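PDB 4OVJ: extracellular solute-binding protein family 1 from Alicyclobacillus acidocaldarius subsp. acidocaldarius, which probably captures an extracellular solute, as yet unidentified, and delivers it to an ABC-type importer. Local coordinates for residues Trp160-His171 with Tyr220-Val229. Numbering follows the deposited sequence.
Sequences WQQWADILEKVH and YWANLRKEGV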
loop_
_atom_site.group_PDB
_atom_site.type_symbol
_atom_site.label_atom_id
_atom_site.label_comp_id
_atom_site.label_asym_id
_atom_site.label_seq_id
_atom_site.Cartn_x
_atom_site.Cartn_y
_atom_site.Cartn_z
ATOM N N TRP A 160 -13.335 16.561 -1.701
ATOM C CA TRP A 160 -14.013 15.876 -2.810
ATOM C C TRP A 160 -14.846 16.849 -3.663
ATOM O O TRP A 160 -14.831 16.775 -4.893
ATOM C CB TRP A 160 -14.924 14.766 -2.277
ATOM C CG TRP A 160 -14.221 13.551 -1.773
ATOM C CD1 TRP A 160 -14.208 13.098 -0.501
ATOM C CD2 TRP A 160 -13.484 12.597 -2.543
ATOM N NE1 TRP A 160 -13.485 11.949 -0.410
ATOM C CE2 TRP A 160 -13.039 11.607 -1.660
ATOM C CE3 TRP A 160 -13.151 12.490 -3.901
ATOM C CZ2 TRP A 160 -12.278 10.521 -2.077
ATOM C CZ3 TRP A 160 -12.406 11.410 -4.320
ATOM C CH2 TRP A 160 -11.980 10.429 -3.409
ATOM N N GLN A 161 -15.577 17.758 -3.024
ATOM C CA GLN A 161 -16.393 18.712 -3.786
ATOM C C GLN A 161 -15.528 19.727 -4.537
ATOM O O GLN A 161 -15.826 20.086 -5.676
ATOM C CB GLN A 161 -17.419 19.392 -2.885
ATOM C CG GLN A 161 -18.556 18.454 -2.464
ATOM C CD GLN A 161 -19.462 18.111 -3.642
ATOM O OE1 GLN A 161 -19.821 18.994 -4.421
ATOM N NE2 GLN A 161 -19.805 16.828 -3.799
ATOM N N GLN A 162 -14.436 20.175 -3.925
ATOM C CA GLN A 162 -13.517 21.047 -4.635
ATOM C C GLN A 162 -12.893 20.328 -5.838
ATOM O O GLN A 162 -12.749 20.899 -6.907
ATOM C CB GLN A 162 -12.422 21.554 -3.706
ATOM C CG GLN A 162 -12.915 22.525 -2.635
ATOM C CD GLN A 162 -11.897 22.784 -1.524
ATOM O OE1 GLN A 162 -10.957 22.015 -1.304
ATOM N NE2 GLN A 162 -12.105 23.868 -0.798
ATOM N N TRP A 163 -12.533 19.068 -5.637
ATOM C CA TRP A 163 -11.992 18.242 -6.685
ATOM C C TRP A 163 -12.974 18.074 -7.850
ATOM O O TRP A 163 -12.592 18.225 -9.001
ATOM C CB TRP A 163 -11.580 16.889 -6.097
ATOM C CG TRP A 163 -10.885 15.983 -7.051
ATOM C CD1 TRP A 163 -11.259 14.714 -7.375
ATOM C CD2 TRP A 163 -9.679 16.247 -7.784
ATOM N NE1 TRP A 163 -10.357 14.165 -8.257
ATOM C CE2 TRP A 163 -9.374 15.080 -8.518
ATOM C CE3 TRP A 163 -8.815 17.342 -7.873
ATOM C CZ2 TRP A 163 -8.262 14.990 -9.339
ATOM C CZ3 TRP A 163 -7.701 17.245 -8.689
ATOM C CH2 TRP A 163 -7.445 16.081 -9.422
ATOM N N ALA A 164 -14.233 17.769 -7.551
ATOM C CA ALA A 164 -15.252 17.634 -8.603
ATOM C C ALA A 164 -15.380 18.908 -9.430
ATOM O O ALA A 164 -15.493 18.849 -10.660
ATOM C CB ALA A 164 -16.593 17.239 -8.005
ATOM N N ASP A 165 -15.280 20.062 -8.770
ATOM C CA ASP A 165 -15.308 21.352 -9.482
ATOM C C ASP A 165 -14.090 21.514 -10.395
ATOM O O ASP A 165 -14.199 21.966 -11.545
ATOM C CB ASP A 165 -15.363 22.497 -8.478
ATOM C CG ASP A 165 -15.978 23.747 -9.058
ATOM O OD1 ASP A 165 -17.203 23.740 -9.314
ATOM O OD2 ASP A 165 -15.239 24.734 -9.256
ATOM N N ILE A 166 -12.927 21.135 -9.884
ATOM C CA ILE A 166 -11.696 21.186 -10.671
ATOM C C ILE A 166 -11.794 20.259 -11.888
ATOM O O ILE A 166 -11.455 20.658 -12.997
ATOM C CB ILE A 166 -10.456 20.855 -9.813
ATOM C CG1 ILE A 166 -10.186 21.996 -8.821
ATOM C CG2 ILE A 166 -9.256 20.603 -10.701
ATOM C CD1 ILE A 166 -9.387 21.599 -7.596
ATOM N N LEU A 167 -12.277 19.038 -11.676
ATOM C CA LEU A 167 -12.437 18.084 -12.765
ATOM C C LEU A 167 -13.358 18.641 -13.848
ATOM O O LEU A 167 -13.068 18.531 -15.053
ATOM C CB LEU A 167 -12.976 16.750 -12.239
ATOM C CG LEU A 167 -12.084 15.935 -11.305
ATOM C CD1 LEU A 167 -12.820 14.655 -10.934
ATOM C CD2 LEU A 167 -10.757 15.617 -11.973
ATOM N N GLU A 168 -14.464 19.253 -13.431
ATOM C CA GLU A 168 -15.377 19.875 -14.394
ATOM C C GLU A 168 -14.669 20.941 -15.224
ATOM O O GLU A 168 -14.850 20.998 -16.439
ATOM C CB GLU A 168 -16.614 20.436 -13.694
ATOM C CG GLU A 168 -17.549 19.350 -13.177
ATOM C CD GLU A 168 -18.706 19.887 -12.342
ATOM O OE1 GLU A 168 -19.544 20.637 -12.877
ATOM O OE2 GLU A 168 -18.789 19.535 -11.144
ATOM N N LYS A 169 -13.847 21.763 -14.574
ATOM C CA LYS A 169 -13.111 22.824 -15.267
ATOM C C LYS A 169 -12.074 22.274 -16.241
ATOM O O LYS A 169 -11.932 22.778 -17.358
ATOM C CB LYS A 169 -12.450 23.764 -14.259
ATOM C CG LYS A 169 -13.438 24.545 -13.406
ATOM C CD LYS A 169 -14.114 25.671 -14.178
ATOM C CE LYS A 169 -14.771 26.665 -13.231
ATOM N NZ LYS A 169 -15.352 27.834 -13.944
ATOM N N VAL A 170 -11.365 21.228 -15.834
ATOM C CA VAL A 170 -10.382 20.586 -16.712
ATOM C C VAL A 170 -11.080 20.008 -17.948
ATOM O O VAL A 170 -10.647 20.222 -19.077
ATOM C CB VAL A 170 -9.584 19.498 -15.968
ATOM C CG1 VAL A 170 -8.653 18.774 -16.924
ATOM C CG2 VAL A 170 -8.774 20.123 -14.839
ATOM N N HIS A 171 -12.162 19.274 -17.725
ATOM C CA HIS A 171 -12.941 18.683 -18.820
ATOM C C HIS A 171 -13.412 19.745 -19.804
ATOM O O HIS A 171 -13.353 19.539 -21.031
ATOM C CB HIS A 171 -14.133 17.936 -18.251
ATOM C CG HIS A 171 -15.082 17.434 -19.287
ATOM N ND1 HIS A 171 -14.712 16.518 -20.246
ATOM C CD2 HIS A 171 -16.384 17.717 -19.516
ATOM C CE1 HIS A 171 -15.749 16.252 -21.018
ATOM N NE2 HIS A 171 -16.774 16.971 -20.602
ATOM N N TYR A 220 -21.346 10.252 -5.838
ATOM C CA TYR A 220 -20.273 11.170 -6.183
ATOM C C TYR A 220 -19.758 10.867 -7.577
ATOM O O TYR A 220 -19.703 11.748 -8.429
ATOM C CB TYR A 220 -19.132 11.071 -5.174
ATOM C CG TYR A 220 -17.955 11.960 -5.498
ATOM C CD1 TYR A 220 -17.983 13.305 -5.177
ATOM C CD2 TYR A 220 -16.823 11.454 -6.140
ATOM C CE1 TYR A 220 -16.922 14.129 -5.478
ATOM C CE2 TYR A 220 -15.746 12.275 -6.430
ATOM C CZ TYR A 220 -15.802 13.615 -6.094
ATOM O OH TYR A 220 -14.746 14.445 -6.374
ATOM N N TRP A 221 -19.424 9.605 -7.818
ATOM C CA TRP A 221 -18.903 9.216 -9.134
ATOM C C TRP A 221 -19.984 9.243 -10.210
ATOM O O TRP A 221 -19.707 9.624 -11.346
ATOM C CB TRP A 221 -18.226 7.849 -9.075
ATOM C CG TRP A 221 -17.020 7.875 -8.183
ATOM C CD1 TRP A 221 -16.956 7.472 -6.882
ATOM C CD2 TRP A 221 -15.724 8.384 -8.510
ATOM N NE1 TRP A 221 -15.696 7.692 -6.381
ATOM C CE2 TRP A 221 -14.918 8.240 -7.366
ATOM C CE3 TRP A 221 -15.161 8.935 -9.670
ATOM C CZ2 TRP A 221 -13.582 8.628 -7.341
ATOM C CZ3 TRP A 221 -13.833 9.327 -9.644
ATOM C CH2 TRP A 221 -13.060 9.162 -8.492
ATOM N N ALA A 222 -21.214 8.868 -9.847
ATOM C CA ALA A 222 -22.317 8.919 -10.809
ATOM C C ALA A 222 -22.534 10.340 -11.332
ATOM O O ALA A 222 -22.777 10.528 -12.522
ATOM C CB ALA A 222 -23.591 8.367 -10.209
ATOM N N ASN A 223 -22.404 11.336 -10.453
ATOM C CA ASN A 223 -22.551 12.725 -10.884
ATOM C C ASN A 223 -21.442 13.121 -11.863
ATOM O O ASN A 223 -21.705 13.787 -12.868
ATOM C CB ASN A 223 -22.640 13.663 -9.696
ATOM C CG ASN A 223 -23.988 13.590 -8.988
ATOM O OD1 ASN A 223 -25.000 13.175 -9.558
ATOM N ND2 ASN A 223 -24.006 13.999 -7.744
ATOM N N LEU A 224 -20.222 12.669 -11.610
ATOM C CA LEU A 224 -19.119 12.951 -12.529
ATOM C C LEU A 224 -19.335 12.266 -13.885
ATOM O O LEU A 224 -19.035 12.842 -14.924
ATOM C CB LEU A 224 -17.783 12.525 -11.924
ATOM C CG LEU A 224 -17.327 13.277 -10.676
ATOM C CD1 LEU A 224 -16.098 12.619 -10.089
ATOM C CD2 LEU A 224 -17.063 14.732 -11.018
ATOM N N ARG A 225 -19.867 11.050 -13.873
ATOM C CA ARG A 225 -20.182 10.356 -15.131
ATOM C C ARG A 225 -21.243 11.115 -15.932
ATOM O O ARG A 225 -21.098 11.298 -17.138
ATOM C CB ARG A 225 -20.690 8.938 -14.877
ATOM C CG ARG A 225 -19.602 7.944 -14.569
ATOM C CD ARG A 225 -20.087 6.517 -14.712
ATOM N NE ARG A 225 -21.183 6.207 -13.815
ATOM C CZ ARG A 225 -21.064 5.901 -12.524
ATOM N NH1 ARG A 225 -19.884 5.880 -11.923
ATOM N NH2 ARG A 225 -22.152 5.625 -11.823
ATOM N N LYS A 226 -22.307 11.526 -15.243
ATOM C CA LYS A 226 -23.428 12.270 -15.844
ATOM C C LYS A 226 -22.947 13.512 -16.597
ATOM O O LYS A 226 -23.466 13.839 -17.673
ATOM C CB LYS A 226 -24.433 12.671 -14.749
ATOM C CG LYS A 226 -25.579 13.565 -15.206
ATOM C CD LYS A 226 -26.695 13.644 -14.166
ATOM C CE LYS A 226 -26.277 14.446 -12.939
ATOM N NZ LYS A 226 -27.400 14.729 -11.995
ATOM N N GLU A 227 -21.961 14.192 -16.023
ATOM C CA GLU A 227 -21.392 15.411 -16.593
ATOM C C GLU A 227 -20.299 15.135 -17.639
ATOM O O GLU A 227 -19.767 16.078 -18.226
ATOM C CB GLU A 227 -20.786 16.284 -15.487
ATOM C CG GLU A 227 -21.654 16.479 -14.244
ATOM C CD GLU A 227 -22.306 17.839 -14.134
ATOM O OE1 GLU A 227 -22.333 18.597 -15.133
ATOM O OE2 GLU A 227 -22.811 18.148 -13.028
ATOM N N GLY A 228 -19.949 13.869 -17.861
ATOM C CA GLY A 228 -18.956 13.507 -18.871
ATOM C C GLY A 228 -17.516 13.765 -18.452
ATOM O O GLY A 228 -16.611 13.772 -19.274
ATOM N N VAL A 229 -17.302 13.925 -17.155
ATOM C CA VAL A 229 -16.012 14.312 -16.619
ATOM C C VAL A 229 -15.100 13.097 -16.356
ATOM O O VAL A 229 -13.863 13.211 -16.367
ATOM C CB VAL A 229 -16.250 15.136 -15.341
ATOM C CG1 VAL A 229 -14.963 15.435 -14.653
ATOM C CG2 VAL A 229 -16.985 16.422 -15.706
HETATM O O HOH W 1 -21.535 15.408 -6.212
#
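The 160-171 and 220-226 portions of helices 160-174 and 211-226 run side by side in nearly the same direction, their axes 11.2 Å apart and crossing at -15°, with Ala164 facing Leu224 and, past the second helix's end, His171 facing Val229. This parallel pair belongs to a helical part of the periplasmic-binding-protein fold, and a Schellman motif at Gly228 ends the second helix. The Tyr220 side chain spans the gap at the wide end. With CG anti to the backbone N (chi1 178°), its ring reaches across to helix 160-171, and OH donates a 2.8 Å hydrogen bond to Trp160 O. That carbonyl also accepts a hydrogen bond from Ala164 N of its own helix, the two donors arriving from opposite faces of its plane. Trp160 turns the edge of its six-membered ring toward the face of Tyr220 in an offset edge-to-face pair, CE3 lying 3.6 Å from Tyr220 CZ, while its NE1 hydrogen-bonds to Gln194 OE1. A leucine at Tyr220 would probably leave Trp160 O with its helical bond but no cross-helix donor, and Trp160 without its aromatic partner. Farther along, the methyl of Ala164 meets Leu224 CD2, and Leu167 CD1 touches Leu224 CD1, the two leucines crossing at about a right angle. On the outer side a water accepts from both Gln161 NE2 and Asn223 ND2, whereas the carboxylates of Glu168 and Glu227 probably repel each other mildly. Val229 presses CG1 tightly against Leu167 CB, at 3.4 Å. His171, whose ND1 is hydrogen-bonded to Lys176 O, takes Gly228 O over one ring face, the oxygen 3.2 Å from CE1.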